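Protein CT_858 (PDB 3DOR) is a secreted chlamydial protease, probably a serine endopeptidase of the S41 type, that forms a dimer when mature. Local coordinates at residues R97-D102 / G113-E118; R165-I170 / E179-W184; T383-V388 / Q410-L415. One frame throughout, in Å; residues are numbered along the deposited sequence.

Contact 1: residues R97-D102 / G113-E118; sequences RFYFVD and GDELLE
The oxygen of water 1 is held by three hydrogen bonds. It accepts from Phe98 N at 2.8 Å and donates to Glu115 OE2 and to Leu116 O. The water sits in an antiparallel beta hairpin of the PDZ domain, made by strands 98-103 and 115-119. Phe98 N and Leu116 O are 4.7 Å apart, too far for a direct bond, so the water bridges them. Direct backbone bonds hold the rest. Leu116 N donates to Phe98 O from above the carbonyl plane. Phe100 N donates to Asp114 O at 3.0 Å, nearly along the C=O axis. Gly113 N closes the set by donating to Phe100 O, in the carbonyl plane. Gly113 has a positive phi (107°), a backbone conformation that glycine adopts readily.

Glu115 has CG anti to its backbone N (chi1 -172°) and an extended chain. This carries OE2 to the water and to Arg97 CG, 3.2 Å away. The Arg97 and Glu115 side chains cross at about a right angle. No salt bridge forms between them; Arg97 NH2 pairs with Asp95 instead. Glu115 OE1 has a long, weak ion pair with Arg171. Glu115 CG also lies over one face of the Tyr99 ring, offset toward its rim. Gly113 O meets that ring at its edge.

Phe98, Phe100 and Leu116 bring the apolar groups. Strand 83-92 packs against Phe98, and Ile170 and Ile110 pack against Phe100. Asp114 O is at the edge of the Phe100 ring. The ring tip crosses Leu116 obliquely, with Phe100 CE1 3.7 Å from Leu116 CB and Phe100 CZ 3.9 Å from Leu116 CD1.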
loop_
_atom_site.group_PDB
_atom_site.type_symbol
_atom_site.label_atom_id
_atom_site.label_comp_id
_atom_site.label_asym_id
_atom_site.label_seq_id
_atom_site.Cartn_x
_atom_site.Cartn_y
_atom_site.Cartn_z
ATOM N N ARG B 97 -13.628 -21.425 34.980
ATOM C CA ARG B 97 -12.406 -21.111 35.704
ATOM C C ARG B 97 -11.235 -20.886 34.753
ATOM O O ARG B 97 -11.183 -21.462 33.664
ATOM C CB ARG B 97 -12.089 -22.230 36.698
ATOM C CG ARG B 97 -13.090 -22.320 37.848
ATOM C CD ARG B 97 -12.766 -23.469 38.789
ATOM N NE ARG B 97 -13.022 -24.774 38.180
ATOM C CZ ARG B 97 -12.713 -25.937 38.747
ATOM N NH1 ARG B 97 -12.128 -25.957 39.941
ATOM N NH2 ARG B 97 -12.993 -27.082 38.129
ATOM N N PHE B 98 -10.304 -20.033 35.168
ATOM C CA PHE B 98 -9.137 -19.726 34.358
ATOM C C PHE B 98 -7.925 -20.509 34.832
ATOM O O PHE B 98 -7.578 -20.462 36.013
ATOM C CB PHE B 98 -8.841 -18.228 34.403
ATOM C CG PHE B 98 -9.931 -17.384 33.814
ATOM C CD1 PHE B 98 -11.046 -17.037 34.568
ATOM C CD2 PHE B 98 -9.860 -16.961 32.492
ATOM C CE1 PHE B 98 -12.077 -16.279 34.010
ATOM C CE2 PHE B 98 -10.887 -16.202 31.923
ATOM C CZ PHE B 98 -11.997 -15.862 32.686
ATOM N N TYR B 99 -7.285 -21.230 33.913
ATOM C CA TYR B 99 -6.111 -22.031 34.249
ATOM C C TYR B 99 -4.873 -21.668 33.443
ATOM O O TYR B 99 -4.965 -21.330 32.263
ATOM C CB TYR B 99 -6.386 -23.518 34.029
ATOM C CG TYR B 99 -7.490 -24.081 34.883
ATOM C CD1 TYR B 99 -8.815 -24.067 34.446
ATOM C CD2 TYR B 99 -7.213 -24.616 36.139
ATOM C CE1 TYR B 99 -9.844 -24.575 35.246
ATOM C CE2 TYR B 99 -8.228 -25.125 36.946
ATOM C CZ TYR B 99 -9.537 -25.098 36.494
ATOM O OH TYR B 99 -10.539 -25.573 37.299
ATOM N N PHE B 100 -3.713 -21.743 34.090
ATOM C CA PHE B 100 -2.454 -21.472 33.419
ATOM C C PHE B 100 -2.153 -22.716 32.577
ATOM O O PHE B 100 -2.151 -23.833 33.102
ATOM C CB PHE B 100 -1.326 -21.250 34.440
ATOM C CG PHE B 100 -1.398 -19.920 35.156
ATOM C CD1 PHE B 100 -2.173 -19.769 36.300
ATOM C CD2 PHE B 100 -0.708 -18.818 34.667
ATOM C CE1 PHE B 100 -2.261 -18.541 36.949
ATOM C CE2 PHE B 100 -0.790 -17.585 35.303
ATOM C CZ PHE B 100 -1.569 -17.443 36.448
ATOM N N VAL B 101 -1.940 -22.535 31.276
ATOM C CA VAL B 101 -1.625 -23.664 30.403
ATOM C C VAL B 101 -0.209 -23.558 29.874
ATOM O O VAL B 101 0.274 -24.460 29.190
ATOM C CB VAL B 101 -2.586 -23.774 29.200
ATOM C CG1 VAL B 101 -3.963 -24.191 29.681
ATOM C CG2 VAL B 101 -2.638 -22.443 28.446
ATOM N N ASP B 102 0.462 -22.455 30.185
ATOM C CA ASP B 102 1.837 -22.297 29.751
ATOM C C ASP B 102 2.604 -21.258 30.561
ATOM O O ASP B 102 2.064 -20.217 30.944
ATOM C CB ASP B 102 1.887 -21.957 28.262
ATOM C CG ASP B 102 3.185 -22.402 27.609
ATOM O OD1 ASP B 102 3.954 -23.145 28.259
ATOM O OD2 ASP B 102 3.428 -22.017 26.447
ATOM N N GLY B 113 -1.649 -25.681 35.381
ATOM C CA GLY B 113 -2.683 -26.333 36.161
ATOM C C GLY B 113 -3.221 -25.462 37.287
ATOM O O GLY B 113 -4.283 -25.755 37.844
ATOM N N ASP B 114 -2.478 -24.413 37.637
ATOM C CA ASP B 114 -2.885 -23.476 38.684
ATOM C C ASP B 114 -4.092 -22.712 38.174
ATOM O O ASP B 114 -4.204 -22.446 36.969
ATOM C CB ASP B 114 -1.787 -22.447 38.964
ATOM C CG ASP B 114 -0.602 -23.024 39.695
ATOM O OD1 ASP B 114 0.453 -22.347 39.707
ATOM O OD2 ASP B 114 -0.717 -24.135 40.255
ATOM N N GLU B 115 -4.985 -22.345 39.083
ATOM C CA GLU B 115 -6.156 -21.577 38.697
ATOM C C GLU B 115 -5.848 -20.125 39.024
ATOM O O GLU B 115 -5.357 -19.824 40.117
ATOM C CB GLU B 115 -7.400 -22.016 39.479
ATOM C CG GLU B 115 -8.669 -21.358 38.951
ATOM C CD GLU B 115 -9.887 -21.541 39.850
ATOM O OE1 GLU B 115 -9.861 -22.405 40.752
ATOM O OE2 GLU B 115 -10.883 -20.815 39.641
ATOM N N LEU B 116 -6.113 -19.229 38.076
ATOM C CA LEU B 116 -5.880 -17.813 38.298
ATOM C C LEU B 116 -7.123 -17.270 38.986
ATOM O O LEU B 116 -8.234 -17.384 38.461
ATOM C CB LEU B 116 -5.659 -17.076 36.974
ATOM C CG LEU B 116 -5.502 -15.555 37.085
ATOM C CD1 LEU B 116 -4.376 -15.226 38.061
ATOM C CD2 LEU B 116 -5.209 -14.957 35.712
ATOM N N LEU B 117 -6.936 -16.684 40.163
ATOM C CA LEU B 117 -8.062 -16.144 40.915
ATOM C C LEU B 117 -8.199 -14.627 40.846
ATOM O O LEU B 117 -9.266 -14.108 40.513
ATOM C CB LEU B 117 -7.967 -16.578 42.381
ATOM C CG LEU B 117 -8.086 -18.087 42.631
ATOM C CD1 LEU B 117 -7.914 -18.367 44.119
ATOM C CD2 LEU B 117 -9.447 -18.595 42.142
ATOM N N GLU B 118 -7.118 -13.921 41.153
ATOM C CA GLU B 118 -7.158 -12.469 41.170
ATOM C C GLU B 118 -5.904 -11.829 40.591
ATOM O O GLU B 118 -4.878 -12.481 40.394
ATOM C CB GLU B 118 -7.336 -11.967 42.616
ATOM C CG GLU B 118 -8.280 -12.810 43.491
ATOM C CD GLU B 118 -8.335 -12.339 44.955
ATOM O OE1 GLU B 118 -7.275 -11.964 45.507
ATOM O OE2 GLU B 118 -9.437 -12.361 45.560
HETATM O O HOH W 1 -10.557 -18.928 37.716
#

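Contact 2: residues R165-I170 / E179-W184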
loop_
_atom_site.group_PDB
_atom_site.type_symbol
_atom_site.label_atom_id
_atom_site.label_comp_id
_atom_site.label_asym_id
_atom_site.label_seq_id
_atom_site.Cartn_x
_atom_site.Cartn_y
_atom_site.Cartn_z
ATOM N N ARG B 165 5.328 -4.088 39.560
ATOM C CA ARG B 165 4.918 -5.394 40.035
ATOM C C ARG B 165 3.420 -5.476 40.235
ATOM O O ARG B 165 2.758 -4.473 40.490
ATOM C CB ARG B 165 5.643 -5.729 41.337
ATOM C CG ARG B 165 7.137 -5.927 41.157
ATOM C CD ARG B 165 7.831 -6.128 42.491
ATOM N NE ARG B 165 7.750 -4.931 43.324
ATOM C CZ ARG B 165 8.150 -4.877 44.590
ATOM N NH1 ARG B 165 8.657 -5.956 45.174
ATOM N NH2 ARG B 165 8.044 -3.743 45.269
ATOM N N THR B 166 2.896 -6.689 40.103
ATOM C CA THR B 166 1.479 -6.946 40.280
ATOM C C THR B 166 1.373 -8.333 40.905
ATOM O O THR B 166 2.217 -9.193 40.665
ATOM C CB THR B 166 0.724 -6.897 38.922
ATOM O OG1 THR B 166 -0.684 -7.007 39.154
ATOM C CG2 THR B 166 1.186 -8.024 38.000
ATOM N N THR B 167 0.347 -8.556 41.713
ATOM C CA THR B 167 0.204 -9.845 42.364
ATOM C C THR B 167 -0.861 -10.721 41.735
ATOM O O THR B 167 -1.986 -10.288 41.500
ATOM C CB THR B 167 -0.114 -9.671 43.856
ATOM O OG1 THR B 167 0.957 -8.956 44.480
ATOM C CG2 THR B 167 -0.270 -11.020 44.537
ATOM N N LEU B 168 -0.494 -11.968 41.469
ATOM C CA LEU B 168 -1.417 -12.921 40.879
ATOM C C LEU B 168 -1.827 -13.909 41.961
ATOM O O LEU B 168 -0.978 -14.598 42.525
ATOM C CB LEU B 168 -0.739 -13.674 39.733
ATOM C CG LEU B 168 -0.094 -12.839 38.624
ATOM C CD1 LEU B 168 0.544 -13.767 37.603
ATOM C CD2 LEU B 168 -1.137 -11.960 37.963
ATOM N N LYS B 169 -3.117 -13.960 42.277
ATOM C CA LYS B 169 -3.572 -14.909 43.278
ATOM C C LYS B 169 -4.014 -16.165 42.536
ATOM O O LYS B 169 -4.880 -16.114 41.663
ATOM C CB LYS B 169 -4.740 -14.358 44.093
ATOM C CG LYS B 169 -5.117 -15.278 45.248
ATOM C CD LYS B 169 -6.314 -14.758 46.044
ATOM C CE LYS B 169 -6.596 -15.659 47.242
ATOM N NZ LYS B 169 -7.698 -15.145 48.107
ATOM N N ILE B 170 -3.418 -17.290 42.896
ATOM C CA ILE B 170 -3.728 -18.552 42.251
ATOM C C ILE B 170 -4.140 -19.614 43.262
ATOM O O ILE B 170 -3.926 -19.462 44.469
ATOM C CB ILE B 170 -2.492 -19.072 41.517
ATOM C CG1 ILE B 170 -1.391 -19.366 42.545
ATOM C CG2 ILE B 170 -1.996 -18.025 40.528
ATOM C CD1 ILE B 170 -0.205 -20.122 42.004
ATOM N N GLU B 179 -0.043 -16.322 46.579
ATOM C CA GLU B 179 -0.027 -14.998 45.975
ATOM C C GLU B 179 1.349 -14.834 45.351
ATOM O O GLU B 179 2.351 -14.772 46.054
ATOM C CB GLU B 179 -0.259 -13.913 47.023
ATOM C CG GLU B 179 -1.544 -14.094 47.798
ATOM C CD GLU B 179 -2.195 -12.775 48.152
ATOM O OE1 GLU B 179 -1.482 -11.870 48.639
ATOM O OE2 GLU B 179 -3.421 -12.645 47.948
ATOM N N VAL B 180 1.397 -14.779 44.026
ATOM C CA VAL B 180 2.666 -14.658 43.335
ATOM C C VAL B 180 2.877 -13.255 42.800
ATOM O O VAL B 180 2.168 -12.797 41.902
ATOM C CB VAL B 180 2.761 -15.682 42.180
ATOM C CG1 VAL B 180 4.130 -15.604 41.505
ATOM C CG2 VAL B 180 2.530 -17.076 42.726
ATOM N N ARG B 181 3.859 -12.574 43.378
ATOM C CA ARG B 181 4.188 -11.222 42.979
ATOM C C ARG B 181 5.036 -11.340 41.722
ATOM O O ARG B 181 6.075 -12.008 41.706
ATOM C CB ARG B 181 4.960 -10.513 44.100
ATOM C CG ARG B 181 5.047 -8.990 43.964
ATOM C CD ARG B 181 3.666 -8.337 43.936
ATOM N NE ARG B 181 3.732 -6.877 44.019
ATOM C CZ ARG B 181 2.689 -6.063 43.860
ATOM N NH1 ARG B 181 1.483 -6.555 43.607
ATOM N NH2 ARG B 181 2.851 -4.749 43.953
ATOM N N VAL B 182 4.568 -10.699 40.659
ATOM C CA VAL B 182 5.252 -10.729 39.381
ATOM C C VAL B 182 5.505 -9.313 38.852
ATOM O O VAL B 182 4.825 -8.365 39.244
ATOM C CB VAL B 182 4.412 -11.558 38.375
ATOM C CG1 VAL B 182 4.587 -11.037 36.975
ATOM C CG2 VAL B 182 4.832 -13.018 38.447
ATOM N N LYS B 183 6.488 -9.170 37.968
ATOM C CA LYS B 183 6.796 -7.859 37.406
ATOM C C LYS B 183 6.576 -7.770 35.897
ATOM O O LYS B 183 7.121 -8.568 35.132
ATOM C CB LYS B 183 8.243 -7.465 37.708
ATOM C CG LYS B 183 8.589 -6.089 37.170
ATOM C CD LYS B 183 10.057 -5.740 37.342
ATOM C CE LYS B 183 10.310 -4.295 36.913
ATOM N NZ LYS B 183 11.758 -3.942 36.891
ATOM N N TRP B 184 5.783 -6.790 35.475
ATOM C CA TRP B 184 5.527 -6.590 34.057
ATOM C C TRP B 184 6.827 -6.371 33.298
ATOM O O TRP B 184 7.743 -5.692 33.777
ATOM C CB TRP B 184 4.654 -5.355 33.811
ATOM C CG TRP B 184 3.194 -5.510 34.092
ATOM C CD1 TRP B 184 2.515 -5.032 35.171
ATOM C CD2 TRP B 184 2.222 -6.160 33.261
ATOM N NE1 TRP B 184 1.182 -5.340 35.064
ATOM C CE2 TRP B 184 0.974 -6.032 33.901
ATOM C CE3 TRP B 184 2.288 -6.833 32.032
ATOM C CZ2 TRP B 184 -0.206 -6.555 33.361
ATOM C CZ3 TRP B 184 1.117 -7.350 31.490
ATOM C CH2 TRP B 184 -0.115 -7.207 32.156
#
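Strands 165-171 and 177-187 form an antiparallel beta hairpin in the PDZ domain. Two hydrogen-bonded pairs join them. Thr166 N donates to Val182 O at 2.7 Å, and Val182 N returns a bond to Thr166 O; both run nearly along the C=O axis. Leu168 and Val180 exchange two more. Leu168 N approaches Val180 O from above the carbonyl plane, while Val180 N reaches Leu168 O within the plane.

One face carries Arg165, Thr167, Lys169, Glu179, Arg181 and Lys183 and is largely exposed. Arg181 bends at chi2 (59°), which folds its guanidinium back across the partner strand. Arg181 NH1 donates to Thr167 OG1 at 2.6 Å, at the guanidinium edge, though the hydroxyl is less surely placed. Arg165 O lies over one face of the same group. Arg165 NE is 4.5 Å from Arg181 NE, so the two positive charges probably repel. Asp120 may offset this through a long, weak ion pair with Arg181. The same Asp120 also binds Thr166 OG1 and Thr167 N.

The other face is mostly apolar, with Thr166 the exception. Leu168 CD1 is 4.4 Å from Val182 CG2, and Ile170 CD1 is 4.2 Å from Val180 CG2. Trp184 NE1 lies obliquely beside Thr166 CG2, at 4.0 Å. Leu86 of strand 83-92 touches both Val182 and Trp184, and Ile110 touches Leu168. This is a two-stranded antiparallel hairpin of the PDZ domain's sheet, with strand 165-171 also paired to 115-119 and strand 177-187 to 83-92.

Contact 3: residues T383-V388 / Q410-L415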
loop_
_atom_site.group_PDB
_atom_site.type_symbol
_atom_site.label_atom_id
_atom_site.label_comp_id
_atom_site.label_asym_id
_atom_site.label_seq_id
_atom_site.Cartn_x
_atom_site.Cartn_y
_atom_site.Cartn_z
ATOM N N THR B 383 -12.358 -6.043 -18.750
ATOM C CA THR B 383 -11.446 -5.806 -19.862
ATOM C C THR B 383 -10.415 -6.932 -19.893
ATOM O O THR B 383 -10.041 -7.416 -20.956
ATOM C CB THR B 383 -10.723 -4.441 -19.750
ATOM O OG1 THR B 383 -9.796 -4.468 -18.663
ATOM C CG2 THR B 383 -11.722 -3.332 -19.521
ATOM N N LEU B 384 -9.983 -7.368 -18.715
ATOM C CA LEU B 384 -8.996 -8.437 -18.609
ATOM C C LEU B 384 -9.462 -9.741 -19.272
ATOM O O LEU B 384 -8.687 -10.424 -19.937
ATOM C CB LEU B 384 -8.693 -8.707 -17.132
ATOM C CG LEU B 384 -7.446 -9.499 -16.736
ATOM C CD1 LEU B 384 -7.467 -9.711 -15.234
ATOM C CD2 LEU B 384 -7.396 -10.841 -17.436
ATOM N N LEU B 385 -10.731 -10.081 -19.087
ATOM C CA LEU B 385 -11.270 -11.324 -19.627
ATOM C C LEU B 385 -12.136 -11.121 -20.852
ATOM O O LEU B 385 -12.828 -12.037 -21.290
ATOM C CB LEU B 385 -12.087 -12.035 -18.546
ATOM C CG LEU B 385 -11.342 -12.221 -17.221
ATOM C CD1 LEU B 385 -12.303 -12.736 -16.148
ATOM C CD2 LEU B 385 -10.168 -13.180 -17.441
ATOM N N GLU B 386 -12.091 -9.918 -21.400
ATOM C CA GLU B 386 -12.882 -9.575 -22.569
ATOM C C GLU B 386 -12.937 -10.675 -23.632
ATOM O O GLU B 386 -14.024 -11.094 -24.037
ATOM C CB GLU B 386 -12.337 -8.289 -23.185
ATOM C CG GLU B 386 -13.285 -7.617 -24.160
ATOM C CD GLU B 386 -12.723 -6.320 -24.701
ATOM O OE1 GLU B 386 -12.322 -5.462 -23.881
ATOM O OE2 GLU B 386 -12.684 -6.159 -25.942
ATOM N N ASN B 387 -11.776 -11.157 -24.069
ATOM C CA ASN B 387 -11.745 -12.179 -25.112
ATOM C C ASN B 387 -11.380 -13.597 -24.687
ATOM O O ASN B 387 -10.722 -14.327 -25.437
ATOM C CB ASN B 387 -10.810 -11.731 -26.235
ATOM C CG ASN B 387 -11.277 -10.452 -26.897
ATOM O OD1 ASN B 387 -10.547 -9.466 -26.946
ATOM N ND2 ASN B 387 -12.507 -10.460 -27.408
ATOM N N VAL B 388 -11.813 -13.992 -23.495
ATOM C CA VAL B 388 -11.539 -15.332 -23.003
ATOM C C VAL B 388 -12.775 -16.185 -23.242
ATOM O O VAL B 388 -13.834 -15.919 -22.670
ATOM C CB VAL B 388 -11.200 -15.314 -21.495
ATOM C CG1 VAL B 388 -11.142 -16.730 -20.946
ATOM C CG2 VAL B 388 -9.870 -14.627 -21.283
ATOM N N GLN B 410 -14.930 -21.555 -16.419
ATOM C CA GLN B 410 -15.964 -21.346 -15.409
ATOM C C GLN B 410 -15.526 -20.228 -14.474
ATOM O O GLN B 410 -16.320 -19.371 -14.087
ATOM C CB GLN B 410 -16.193 -22.634 -14.608
ATOM C CG GLN B 410 -17.167 -22.485 -13.434
ATOM C CD GLN B 410 -18.499 -21.854 -13.839
ATOM O OE1 GLN B 410 -18.580 -20.652 -14.122
ATOM N NE2 GLN B 410 -19.550 -22.667 -13.873
ATOM N N VAL B 411 -14.248 -20.243 -14.124
ATOM C CA VAL B 411 -13.685 -19.232 -13.250
ATOM C C VAL B 411 -13.710 -17.882 -13.959
ATOM O O VAL B 411 -14.113 -16.874 -13.367
ATOM C CB VAL B 411 -12.242 -19.614 -12.837
ATOM C CG1 VAL B 411 -11.549 -18.442 -12.168
ATOM C CG2 VAL B 411 -12.290 -20.813 -11.883
ATOM N N ALA B 412 -13.299 -17.863 -15.225
ATOM C CA ALA B 412 -13.298 -16.622 -15.999
ATOM C C ALA B 412 -14.721 -16.082 -16.077
ATOM O O ALA B 412 -14.946 -14.891 -15.896
ATOM C CB ALA B 412 -12.741 -16.866 -17.407
ATOM N N GLU B 413 -15.684 -16.965 -16.329
ATOM C CA GLU B 413 -17.076 -16.555 -16.412
ATOM C C GLU B 413 -17.588 -16.020 -15.079
ATOM O O GLU B 413 -18.403 -15.101 -15.055
ATOM C CB GLU B 413 -17.950 -17.720 -16.882
ATOM C CG GLU B 413 -17.710 -18.106 -18.339
ATOM C CD GLU B 413 -17.854 -16.914 -19.279
ATOM O OE1 GLU B 413 -18.859 -16.184 -19.153
ATOM O OE2 GLU B 413 -16.972 -16.702 -20.142
ATOM N N TYR B 414 -17.118 -16.592 -13.972
ATOM C CA TYR B 414 -17.532 -16.119 -12.653
ATOM C C TYR B 414 -17.024 -14.699 -12.455
ATOM O O TYR B 414 -17.758 -13.829 -11.992
ATOM C CB TYR B 414 -16.960 -17.001 -11.536
ATOM C CG TYR B 414 -17.749 -18.251 -11.223
ATOM C CD1 TYR B 414 -17.109 -19.372 -10.699
ATOM C CD2 TYR B 414 -19.136 -18.307 -11.403
ATOM C CE1 TYR B 414 -17.818 -20.515 -10.356
ATOM C CE2 TYR B 414 -19.858 -19.451 -11.062
ATOM C CZ TYR B 414 -19.187 -20.553 -10.535
ATOM O OH TYR B 414 -19.867 -21.697 -10.170
ATOM N N LEU B 415 -15.756 -14.478 -12.800
ATOM C CA LEU B 415 -15.138 -13.167 -12.648
ATOM C C LEU B 415 -15.848 -12.099 -13.487
ATOM O O LEU B 415 -16.025 -10.962 -13.038
ATOM C CB LEU B 415 -13.650 -13.244 -13.004
ATOM C CG LEU B 415 -12.806 -14.072 -12.026
ATOM C CD1 LEU B 415 -11.422 -14.323 -12.605
ATOM C CD2 LEU B 415 -12.709 -13.347 -10.698
#
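Apolar contacts carry this meeting of a helix end with a second helix. Leu385 is the first residue after helix 372-384 to leave helical angles, and it points toward helix 409-428. Its CG is anti to its carbonyl carbon (chi1 -52°), and the chain extends from there. Leu385 CD1 reaches Leu415 CB at 3.5 Å, tighter than usual for two carbons. The two leucines cross obliquely. The same methyl rests against the helix backbone, with Leu385 CD1 3.4 Å from Ala412 O. Val388 adds a second point, with its CG1 3.9 Å from Ala412 CB.

The polar part is slight, and no hydrogen bond joins the segments. Glu413 OE2 comes within 4.1 Å of Val388 O, but its salt bridge is with Lys416.

Backbone bonds act within each segment. A type I turn runs from Leu385 to Val388, and Val388 N donates to Leu385 O at 3.1 Å. The turn brings both side chains to the helix.

Helix 391-398 packs beside the contact in the S41 peptidase region. Its Ser394 touches Val388 and Ala412, its Leu398 touches Leu415, and Phe440 from a loop also meets Leu415.

How the contacts relate
Contacts 1 and 2 belong to one sheet of the PDZ domain, with centres about 13 Å apart. Strands 115-119 and 165-171 are neighbours in it, and Leu117 N probably donates to Lys169 O at 2.6 Å. Contact 1 is buried and includes a bridging water. Contact 2 is partly buried, with one face of long charged side chains. Both depend on backbone hydrogen bonds between strands. Contact 3 lies in the S41 region on the opposite side of the chain's centre, about 55 Å from contact 1 and 61 Å from contact 2, centre to centre. It is buried too, but joins the turn after helix 372-384 to helix 409-428 mainly through apolar side chains, without hydrogen bonds.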